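Local coordinates for protein NEQ011 (Nanoarchaeum equitans Kin4-M, PDB 6GQ8) that binds a mononuclear iron centre and, as a superoxide reductase of the neelaredoxin type, probably reduces superoxide to hydrogen peroxide, at residues P8-I13 with T98-W103; T4-K9 with G30-H35. All blocks are in the same frame, centred on the assembly; numbering follows the deposited sequence.

Contact 1: residues P8-I13 with T98-W103; sequences PKHSPI and TLHGLW. With FE (Fe (III) ion), chain E.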
ATOM      1  N   PRO A   8      25.219  -1.387  -4.376  1.00 60.84           N
ATOM      2  CA  PRO A   8      24.756  -1.582  -5.761  1.00 63.09           C
ATOM      3  C   PRO A   8      23.526  -2.463  -5.887  1.00 62.43           C
ATOM      4  O   PRO A   8      22.743  -2.282  -6.828  1.00 65.01           O
ATOM      5  CB  PRO A   8      25.974  -2.219  -6.448  1.00 65.74           C
ATOM      6  CG  PRO A   8      27.141  -1.809  -5.609  1.00 68.79           C
ATOM      7  CD  PRO A   8      26.631  -1.769  -4.201  1.00 64.58           C
ATOM      8  N   LYS A   9      23.323  -3.408  -4.970  1.00 58.00           N
ATOM      9  CA  LYS A   9      22.202  -4.332  -5.079  1.00 53.65           C
ATOM     10  C   LYS A   9      20.939  -3.818  -4.405  1.00 50.68           C
ATOM     11  O   LYS A   9      19.835  -4.217  -4.796  1.00 52.14           O
ATOM     12  CB  LYS A   9      22.570  -5.696  -4.488  1.00 52.75           C
ATOM     13  CG  LYS A   9      23.357  -6.597  -5.429  1.00 57.24           C
ATOM     14  CD  LYS A   9      23.562  -7.973  -4.818  1.00 59.86           C
ATOM     15  CE  LYS A   9      24.195  -8.936  -5.810  1.00 64.98           C
ATOM     16  NZ  LYS A   9      24.342 -10.304  -5.238  1.00 65.26           N
ATOM     17  N   HIS A  10      21.064  -2.948  -3.400  1.00 48.34           N
ATOM     18  CA  HIS A  10      19.931  -2.568  -2.569  1.00 46.10           C
ATOM     19  C   HIS A  10      19.577  -1.087  -2.607  1.00 47.84           C
ATOM     20  O   HIS A  10      18.434  -0.745  -2.292  1.00 45.30           O
ATOM     21  CB  HIS A  10      20.188  -2.958  -1.104  1.00 45.96           C
ATOM     22  CG  HIS A  10      20.321  -4.433  -0.877  1.00 44.56           C
ATOM     23  ND1 HIS A  10      21.543  -5.061  -0.776  1.00 48.62           N
ATOM     24  CD2 HIS A  10      19.387  -5.399  -0.711  1.00 46.17           C
ATOM     25  CE1 HIS A  10      21.356  -6.354  -0.570  1.00 49.75           C
ATOM     26  NE2 HIS A  10      20.057  -6.585  -0.526  1.00 46.36           N
ATOM     27  N   SER A  11      20.504  -0.209  -2.974  1.00 49.36           N
ATOM     28  CA  SER A  11      20.230   1.226  -2.919  1.00 45.74           C
ATOM     29  C   SER A  11      19.244   1.626  -4.012  1.00 42.54           C
ATOM     30  O   SER A  11      19.450   1.285  -5.182  1.00 44.88           O
ATOM     31  CB  SER A  11      21.521   2.031  -3.060  1.00 48.39           C
ATOM     32  OG  SER A  11      22.340   1.886  -1.913  1.00 50.89           O
ATOM     33  N   PRO A  12      18.161   2.336  -3.678  1.00 42.02           N
ATOM     34  CA  PRO A  12      17.225   2.816  -4.704  1.00 43.31           C
ATOM     35  C   PRO A  12      17.785   4.035  -5.420  1.00 48.09           C
ATOM     36  O   PRO A  12      17.849   5.131  -4.855  1.00 55.97           O
ATOM     37  CB  PRO A  12      15.967   3.154  -3.892  1.00 43.34           C
ATOM     38  CG  PRO A  12      16.478   3.493  -2.530  1.00 42.15           C
ATOM     39  CD  PRO A  12      17.705   2.643  -2.311  1.00 41.78           C
ATOM     40  N   ILE A  13      18.188   3.850  -6.672  1.00 47.79           N
ATOM     41  CA  ILE A  13      18.809   4.927  -7.438  1.00 47.05           C
ATOM     42  C   ILE A  13      17.722   5.832  -8.001  1.00 44.95           C
ATOM     43  O   ILE A  13      16.756   5.358  -8.608  1.00 46.28           O
ATOM     44  CB  ILE A  13      19.691   4.356  -8.560  1.00 52.01           C
ATOM     45  CG1 ILE A  13      20.803   3.487  -7.973  1.00 55.70           C
ATOM     46  CG2 ILE A  13      20.279   5.480  -9.404  1.00 53.94           C
ATOM     47  CD1 ILE A  13      21.638   4.194  -6.926  1.00 58.19           C
ATOM     48  N   THR A  98      13.367  -8.124   1.504  1.00 30.32           N
ATOM     49  CA  THR A  98      12.788  -9.050   2.472  1.00 30.48           C
ATOM     50  C   THR A  98      13.830  -9.723   3.357  1.00 38.88           C
ATOM     51  O   THR A  98      13.453 -10.348   4.354  1.00 37.11           O
ATOM     52  CB  THR A  98      11.958 -10.116   1.755  1.00 34.16           C
ATOM     53  OG1 THR A  98      12.773 -10.793   0.793  1.00 31.89           O
ATOM     54  CG2 THR A  98      10.769  -9.478   1.053  1.00 36.45           C
ATOM     55  N   LEU A  99      15.116  -9.622   3.026  1.00 34.37           N
ATOM     56  CA  LEU A  99      16.167 -10.192   3.853  1.00 37.07           C
ATOM     57  C   LEU A  99      17.133  -9.167   4.423  1.00 38.44           C
ATOM     58  O   LEU A  99      17.674  -9.392   5.507  1.00 40.57           O
ATOM     59  CB  LEU A  99      16.978 -11.229   3.057  1.00 39.36           C
ATOM     60  CG  LEU A  99      16.282 -12.536   2.679  1.00 39.36           C
ATOM     61  CD1 LEU A  99      17.273 -13.498   2.038  1.00 49.49           C
ATOM     62  CD2 LEU A  99      15.633 -13.173   3.895  1.00 44.64           C
ATOM     63  N   HIS A 100      17.361  -8.045   3.736  1.00 37.69           N
ATOM     64  CA  HIS A 100      18.418  -7.115   4.119  1.00 39.84           C
ATOM     65  C   HIS A 100      17.886  -5.743   4.521  1.00 40.87           C
ATOM     66  O   HIS A 100      18.629  -4.756   4.479  1.00 39.42           O
ATOM     67  CB  HIS A 100      19.443  -7.003   2.992  1.00 43.73           C
ATOM     68  CG  HIS A 100      20.023  -8.323   2.588  1.00 46.84           C
ATOM     69  ND1 HIS A 100      19.680  -8.960   1.415  1.00 46.30           N
ATOM     70  CD2 HIS A 100      20.890  -9.145   3.224  1.00 50.87           C
ATOM     71  CE1 HIS A 100      20.330 -10.107   1.334  1.00 49.44           C
ATOM     72  NE2 HIS A 100      21.071 -10.245   2.420  1.00 51.86           N
ATOM     73  N   GLY A 101      16.614  -5.657   4.900  1.00 36.41           N
ATOM     74  CA  GLY A 101      16.123  -4.467   5.565  1.00 35.27           C
ATOM     75  C   GLY A 101      15.848  -3.314   4.614  1.00 35.66           C
ATOM     76  O   GLY A 101      15.537  -3.499   3.436  1.00 33.66           O
ATOM     77  N   LEU A 102      15.974  -2.104   5.151  1.00 35.22           N
ATOM     78  CA  LEU A 102      15.594  -0.874   4.474  1.00 34.12           C
ATOM     79  C   LEU A 102      16.828  -0.089   4.044  1.00 36.10           C
ATOM     80  O   LEU A 102      17.850  -0.071   4.737  1.00 38.89           O
ATOM     81  CB  LEU A 102      14.719  -0.006   5.381  1.00 36.58           C
ATOM     82  CG  LEU A 102      13.390  -0.639   5.791  1.00 40.85           C
ATOM     83  CD1 LEU A 102      12.933  -0.131   7.149  1.00 46.30           C
ATOM     84  CD2 LEU A 102      12.344  -0.347   4.736  1.00 39.46           C
ATOM     85  N   TRP A 103      16.709   0.580   2.898  1.00 34.35           N
ATOM     86  CA  TRP A 103      17.799   1.340   2.304  1.00 37.65           C
ATOM     87  C   TRP A 103      17.271   2.683   1.818  1.00 38.41           C
ATOM     88  O   TRP A 103      16.164   2.761   1.279  1.00 39.17           O
ATOM     89  CB  TRP A 103      18.438   0.570   1.143  1.00 37.85           C
ATOM     90  CG  TRP A 103      18.986  -0.766   1.541  1.00 39.67           C
ATOM     91  CD1 TRP A 103      18.283  -1.924   1.716  1.00 37.24           C
ATOM     92  CD2 TRP A 103      20.357  -1.085   1.802  1.00 44.59           C
ATOM     93  NE1 TRP A 103      19.132  -2.942   2.078  1.00 40.79           N
ATOM     94  CE2 TRP A 103      20.411  -2.452   2.138  1.00 44.91           C
ATOM     95  CE3 TRP A 103      21.544  -0.346   1.786  1.00 48.72           C
ATOM     96  CZ2 TRP A 103      21.606  -3.096   2.449  1.00 49.57           C
ATOM     97  CZ3 TRP A 103      22.727  -0.986   2.100  1.00 52.87           C
ATOM     98  CH2 TRP A 103      22.750  -2.348   2.426  1.00 53.81           C
TER
HETATM   99 FE    FE E 201      18.721  -8.385  -0.519  1.00 41.20          FE
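The iron centre of this superoxide reductase draws two of its ligands from this contact, His10 in the loop ahead of strand 12-19 and His100 in the turn between strands 89-97 and 101-108. His10 binds through NE2, 2.2 Å from FE, whereas His100 uses ND1, also 2.2 Å from FE. The rings meet obliquely, planes at 68°; His10 NE2 and His100 ND1 stand 3.1 Å apart as adjacent (cis) ligands of one metal, not as a hydrogen-bonded pair. His35, His41 and Cys97 SG complete the four-histidine, one-cysteine site of the desulfoferrodoxin family. Trp103, near the start of strand 101-108, packs against His10: His10 CB sits over the indole face, 3.2 Å from the centroid of the Trp103 five-membered ring, a CH-pi contact. The imidazole runs nearly parallel to the indole (9°) but is slid off it. His10 ND1 hydrogen-bonds Asn7 OD1, which, with the Fe-NE2 bond, fixes the ring's rotation. An alanine in place of Trp103 would remove the indole face on which His10 CB rests and would probably loosen the placing of this ligand. Pro12 CD packs on Trp103 CB at 4.1 Å, and Trp103 NE1 gives His100 O a weak, bent hydrogen bond (3.1 Å, 123° at the hydrogen).

Contact 2: residues T4-K9 with G30-H35; sequences TEYNPK and GKEVKH. With FE (Fe (III) ion), chain E.
Lys9, Pro8 and Val33 carry most of this meeting of two loops at the iron end of the beta-sandwich, the one leading into strand 12-19 and the one that follows strand 22-29 and delivers the iron ligand His35. Lys9 stretches its extended chain across Val33, whose CG1 touches Lys9 CE at 3.7 Å and also lies against CG. With CG1 anti to the backbone N (chi1 -179°), this branch faces the lysine and CG2 the proline, Val33 CG2 meeting Pro8 CB at 4.2 Å. Glu32 lies alongside the proline ring, pointing the same way, with OE2 3.3 Å from Pro8 CB; its CG takes the crowded position between N and carbonyl carbon (chi1 67°). The backbones are joined through Pro8 O, which accepts a CA-H...O contact from Gly30 CA at 3.4 Å. A water 2.9 Å from Pro8 O donates to that oxygen and accepts from Gly30 N. Gly30 has positive phi, and a CB there would clash with His35 N. Lys9 N gives a weak hydrogen bond to Asn7 OD1. Lys9 O lies against His35, whose CG is anti to the backbone N (chi1 -173°): Lys9 O is 3.4 Å from His35 CB, and His35 NE2 binds FE at 2.2 Å.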
ATOM      1  N   THR A   4      21.924   4.056   5.021  1.00 51.90           N
ATOM      2  CA  THR A   4      22.196   5.154   4.106  1.00 52.27           C
ATOM      3  C   THR A   4      23.415   4.899   3.237  1.00 53.79           C
ATOM      4  O   THR A   4      23.609   5.606   2.242  1.00 52.22           O
ATOM      5  CB  THR A   4      22.403   6.462   4.881  1.00 55.79           C
ATOM      6  OG1 THR A   4      23.499   6.312   5.791  1.00 62.09           O
ATOM      7  CG2 THR A   4      21.150   6.818   5.665  1.00 56.96           C
ATOM      8  N   GLU A   5      24.238   3.919   3.601  1.00 58.66           N
ATOM      9  CA  GLU A   5      25.420   3.590   2.819  1.00 65.53           C
ATOM     10  C   GLU A   5      25.016   3.085   1.440  1.00 59.69           C
ATOM     11  O   GLU A   5      24.018   2.372   1.290  1.00 53.63           O
ATOM     12  CB  GLU A   5      26.237   2.521   3.548  1.00 72.20           C
ATOM     13  CG  GLU A   5      26.516   2.850   5.007  1.00 81.91           C
ATOM     14  CD  GLU A   5      27.480   1.882   5.661  1.00 90.56           C
ATOM     15  OE1 GLU A   5      27.489   0.694   5.271  1.00 91.16           O
ATOM     16  OE2 GLU A   5      28.227   2.307   6.569  1.00 95.57           O
ATOM     17  N   TYR A   6      25.784   3.472   0.426  1.00 61.49           N
ATOM     18  CA  TYR A   6      25.483   3.040  -0.930  1.00 59.83           C
ATOM     19  C   TYR A   6      25.727   1.543  -1.079  1.00 57.74           C
ATOM     20  O   TYR A   6      26.696   0.998  -0.544  1.00 58.54           O
ATOM     21  CB  TYR A   6      26.327   3.810  -1.947  1.00 62.44           C
ATOM     22  CG  TYR A   6      26.176   3.280  -3.356  1.00 61.20           C
ATOM     23  CD1 TYR A   6      25.048   3.569  -4.110  1.00 59.17           C
ATOM     24  CD2 TYR A   6      27.157   2.477  -3.925  1.00 63.84           C
ATOM     25  CE1 TYR A   6      24.902   3.079  -5.394  1.00 60.45           C
ATOM     26  CE2 TYR A   6      27.019   1.984  -5.208  1.00 65.23           C
ATOM     27  CZ  TYR A   6      25.890   2.288  -5.938  1.00 64.15           C
ATOM     28  OH  TYR A   6      25.750   1.799  -7.216  1.00 68.85           O
ATOM     29  N   ASN A   7      24.841   0.882  -1.817  1.00 57.90           N
ATOM     30  CA  ASN A   7      24.953  -0.546  -2.081  1.00 60.02           C
ATOM     31  C   ASN A   7      24.402  -0.845  -3.470  1.00 59.35           C
ATOM     32  O   ASN A   7      23.223  -0.583  -3.737  1.00 57.90           O
ATOM     33  CB  ASN A   7      24.211  -1.352  -1.015  1.00 59.44           C
ATOM     34  CG  ASN A   7      24.377  -2.847  -1.195  1.00 62.59           C
ATOM     35  OD1 ASN A   7      23.659  -3.473  -1.973  1.00 63.23           O
ATOM     36  ND2 ASN A   7      25.330  -3.428  -0.473  1.00 66.75           N
ATOM     37  N   PRO A   8      25.219  -1.387  -4.376  1.00 60.84           N
ATOM     38  CA  PRO A   8      24.756  -1.582  -5.761  1.00 63.09           C
ATOM     39  C   PRO A   8      23.526  -2.463  -5.887  1.00 62.43           C
ATOM     40  O   PRO A   8      22.743  -2.282  -6.828  1.00 65.01           O
ATOM     41  CB  PRO A   8      25.974  -2.219  -6.448  1.00 65.74           C
ATOM     42  CG  PRO A   8      27.141  -1.809  -5.609  1.00 68.79           C
ATOM     43  CD  PRO A   8      26.631  -1.769  -4.201  1.00 64.58           C
ATOM     44  N   LYS A   9      23.323  -3.408  -4.970  1.00 58.00           N
ATOM     45  CA  LYS A   9      22.202  -4.332  -5.079  1.00 53.65           C
ATOM     46  C   LYS A   9      20.939  -3.818  -4.405  1.00 50.68           C
ATOM     47  O   LYS A   9      19.835  -4.217  -4.796  1.00 52.14           O
ATOM     48  CB  LYS A   9      22.570  -5.696  -4.488  1.00 52.75           C
ATOM     49  CG  LYS A   9      23.357  -6.597  -5.429  1.00 57.24           C
ATOM     50  CD  LYS A   9      23.562  -7.973  -4.818  1.00 59.86           C
ATOM     51  CE  LYS A   9      24.195  -8.936  -5.810  1.00 64.98           C
ATOM     52  NZ  LYS A   9      24.342 -10.304  -5.238  1.00 65.26           N
ATOM     53  N   GLY A  30      18.961  -2.021  -7.719  1.00 52.09           N
ATOM     54  CA  GLY A  30      19.783  -2.992  -8.416  1.00 54.63           C
ATOM     55  C   GLY A  30      20.029  -2.642  -9.865  1.00 57.94           C
ATOM     56  O   GLY A  30      20.018  -3.531 -10.727  1.00 57.46           O
ATOM     57  N   LYS A  31      20.250  -1.359 -10.159  1.00 58.78           N
ATOM     58  CA  LYS A  31      20.395  -0.917 -11.543  1.00 62.49           C
ATOM     59  C   LYS A  31      21.611  -1.552 -12.211  1.00 72.47           C
ATOM     60  O   LYS A  31      21.499  -2.147 -13.289  1.00 72.32           O
ATOM     61  CB  LYS A  31      20.479   0.607 -11.587  1.00 61.82           C
ATOM     62  CG  LYS A  31      20.317   1.196 -12.970  1.00 66.83           C
ATOM     63  CD  LYS A  31      20.501   2.701 -12.948  1.00 67.36           C
ATOM     64  CE  LYS A  31      20.314   3.291 -14.332  1.00 69.85           C
ATOM     65  NZ  LYS A  31      20.432   4.771 -14.312  1.00 72.67           N
ATOM     66  N   GLU A  32      22.784  -1.445 -11.582  1.00 79.51           N
ATOM     67  CA  GLU A  32      24.009  -1.969 -12.179  1.00 92.14           C
ATOM     68  C   GLU A  32      24.264  -3.428 -11.840  1.00 89.21           C
ATOM     69  O   GLU A  32      24.867  -4.144 -12.648  1.00 92.13           O
ATOM     70  CB  GLU A  32      25.219  -1.124 -11.764  1.00103.27           C
ATOM     71  CG  GLU A  32      25.594  -1.187 -10.287  1.00108.55           C
ATOM     72  CD  GLU A  32      26.935  -0.533 -10.007  1.00117.60           C
ATOM     73  OE1 GLU A  32      27.342   0.337 -10.804  1.00121.34           O
ATOM     74  OE2 GLU A  32      27.538  -0.821  -8.949  1.00119.80           O
ATOM     75  N   VAL A  33      23.832  -3.885 -10.670  1.00 82.71           N
ATOM     76  CA  VAL A  33      23.912  -5.288 -10.292  1.00 77.16           C
ATOM     77  C   VAL A  33      22.504  -5.705  -9.896  1.00 73.72           C
ATOM     78  O   VAL A  33      21.981  -5.244  -8.873  1.00 70.26           O
ATOM     79  CB  VAL A  33      24.907  -5.535  -9.151  1.00 74.79           C
ATOM     80  CG1 VAL A  33      24.969  -7.014  -8.821  1.00 72.31           C
ATOM     81  CG2 VAL A  33      26.287  -5.012  -9.531  1.00 79.58           C
ATOM     82  N   LYS A  34      21.889  -6.566 -10.704  1.00 72.76           N
ATOM     83  CA  LYS A  34      20.500  -6.946 -10.482  1.00 68.37           C
ATOM     84  C   LYS A  34      20.347  -7.672  -9.151  1.00 61.01           C
ATOM     85  O   LYS A  34      21.115  -8.584  -8.832  1.00 62.64           O
ATOM     86  CB  LYS A  34      20.006  -7.821 -11.634  1.00 74.04           C
ATOM     87  CG  LYS A  34      19.243  -7.049 -12.707  1.00 77.71           C
ATOM     88  CD  LYS A  34      18.821  -7.948 -13.862  1.00 80.90           C
ATOM     89  CE  LYS A  34      17.865  -9.037 -13.401  1.00 77.22           C
ATOM     90  NZ  LYS A  34      16.562  -8.472 -12.953  1.00 72.44           N
ATOM     91  N   HIS A  35      19.359  -7.256  -8.373  1.00 60.88           N
ATOM     92  CA  HIS A  35      19.049  -7.930  -7.120  1.00 52.59           C
ATOM     93  C   HIS A  35      18.190  -9.161  -7.406  1.00 51.42           C
ATOM     94  O   HIS A  35      17.353  -9.133  -8.312  1.00 50.38           O
ATOM     95  CB  HIS A  35      18.309  -6.977  -6.175  1.00 49.89           C
ATOM     96  CG  HIS A  35      18.090  -7.525  -4.797  1.00 49.57           C
ATOM     97  ND1 HIS A  35      16.995  -8.293  -4.465  1.00 46.55           N
ATOM     98  CD2 HIS A  35      18.812  -7.390  -3.658  1.00 49.70           C
ATOM     99  CE1 HIS A  35      17.057  -8.619  -3.186  1.00 46.21           C
ATOM    100  NE2 HIS A  35      18.150  -8.084  -2.673  1.00 48.06           N
TER
HETATM  101 FE    FE E 201      18.721  -8.385  -0.519  1.00 41.20          FE
HETATM  102  O   HOH W   1      20.741  -0.239  -6.760  1.00 39.13           O

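In the fold
Both contacts start from the loop between strands 2-3 and 12-19, share Pro8 and Lys9, and reach the same iron, their centres about 7 Å apart. Contact 1 is buried, linking the approach to the three-stranded sheet with an inner strand of the five-stranded one; its chemistry is aromatic and metal-bound. Contact 2 joins loop to loop nearer the surface, and relies on aliphatic chains, a bridging water, backbone oxygens and a carboxylate lying along a proline ring, with five of its nine touching residues exposed. They meet at the metal, where His10 NE2 and His35 NE2 are 3.2 Å apart, and at Asn7, whose CB lies 3.5 Å from Trp103 CZ3.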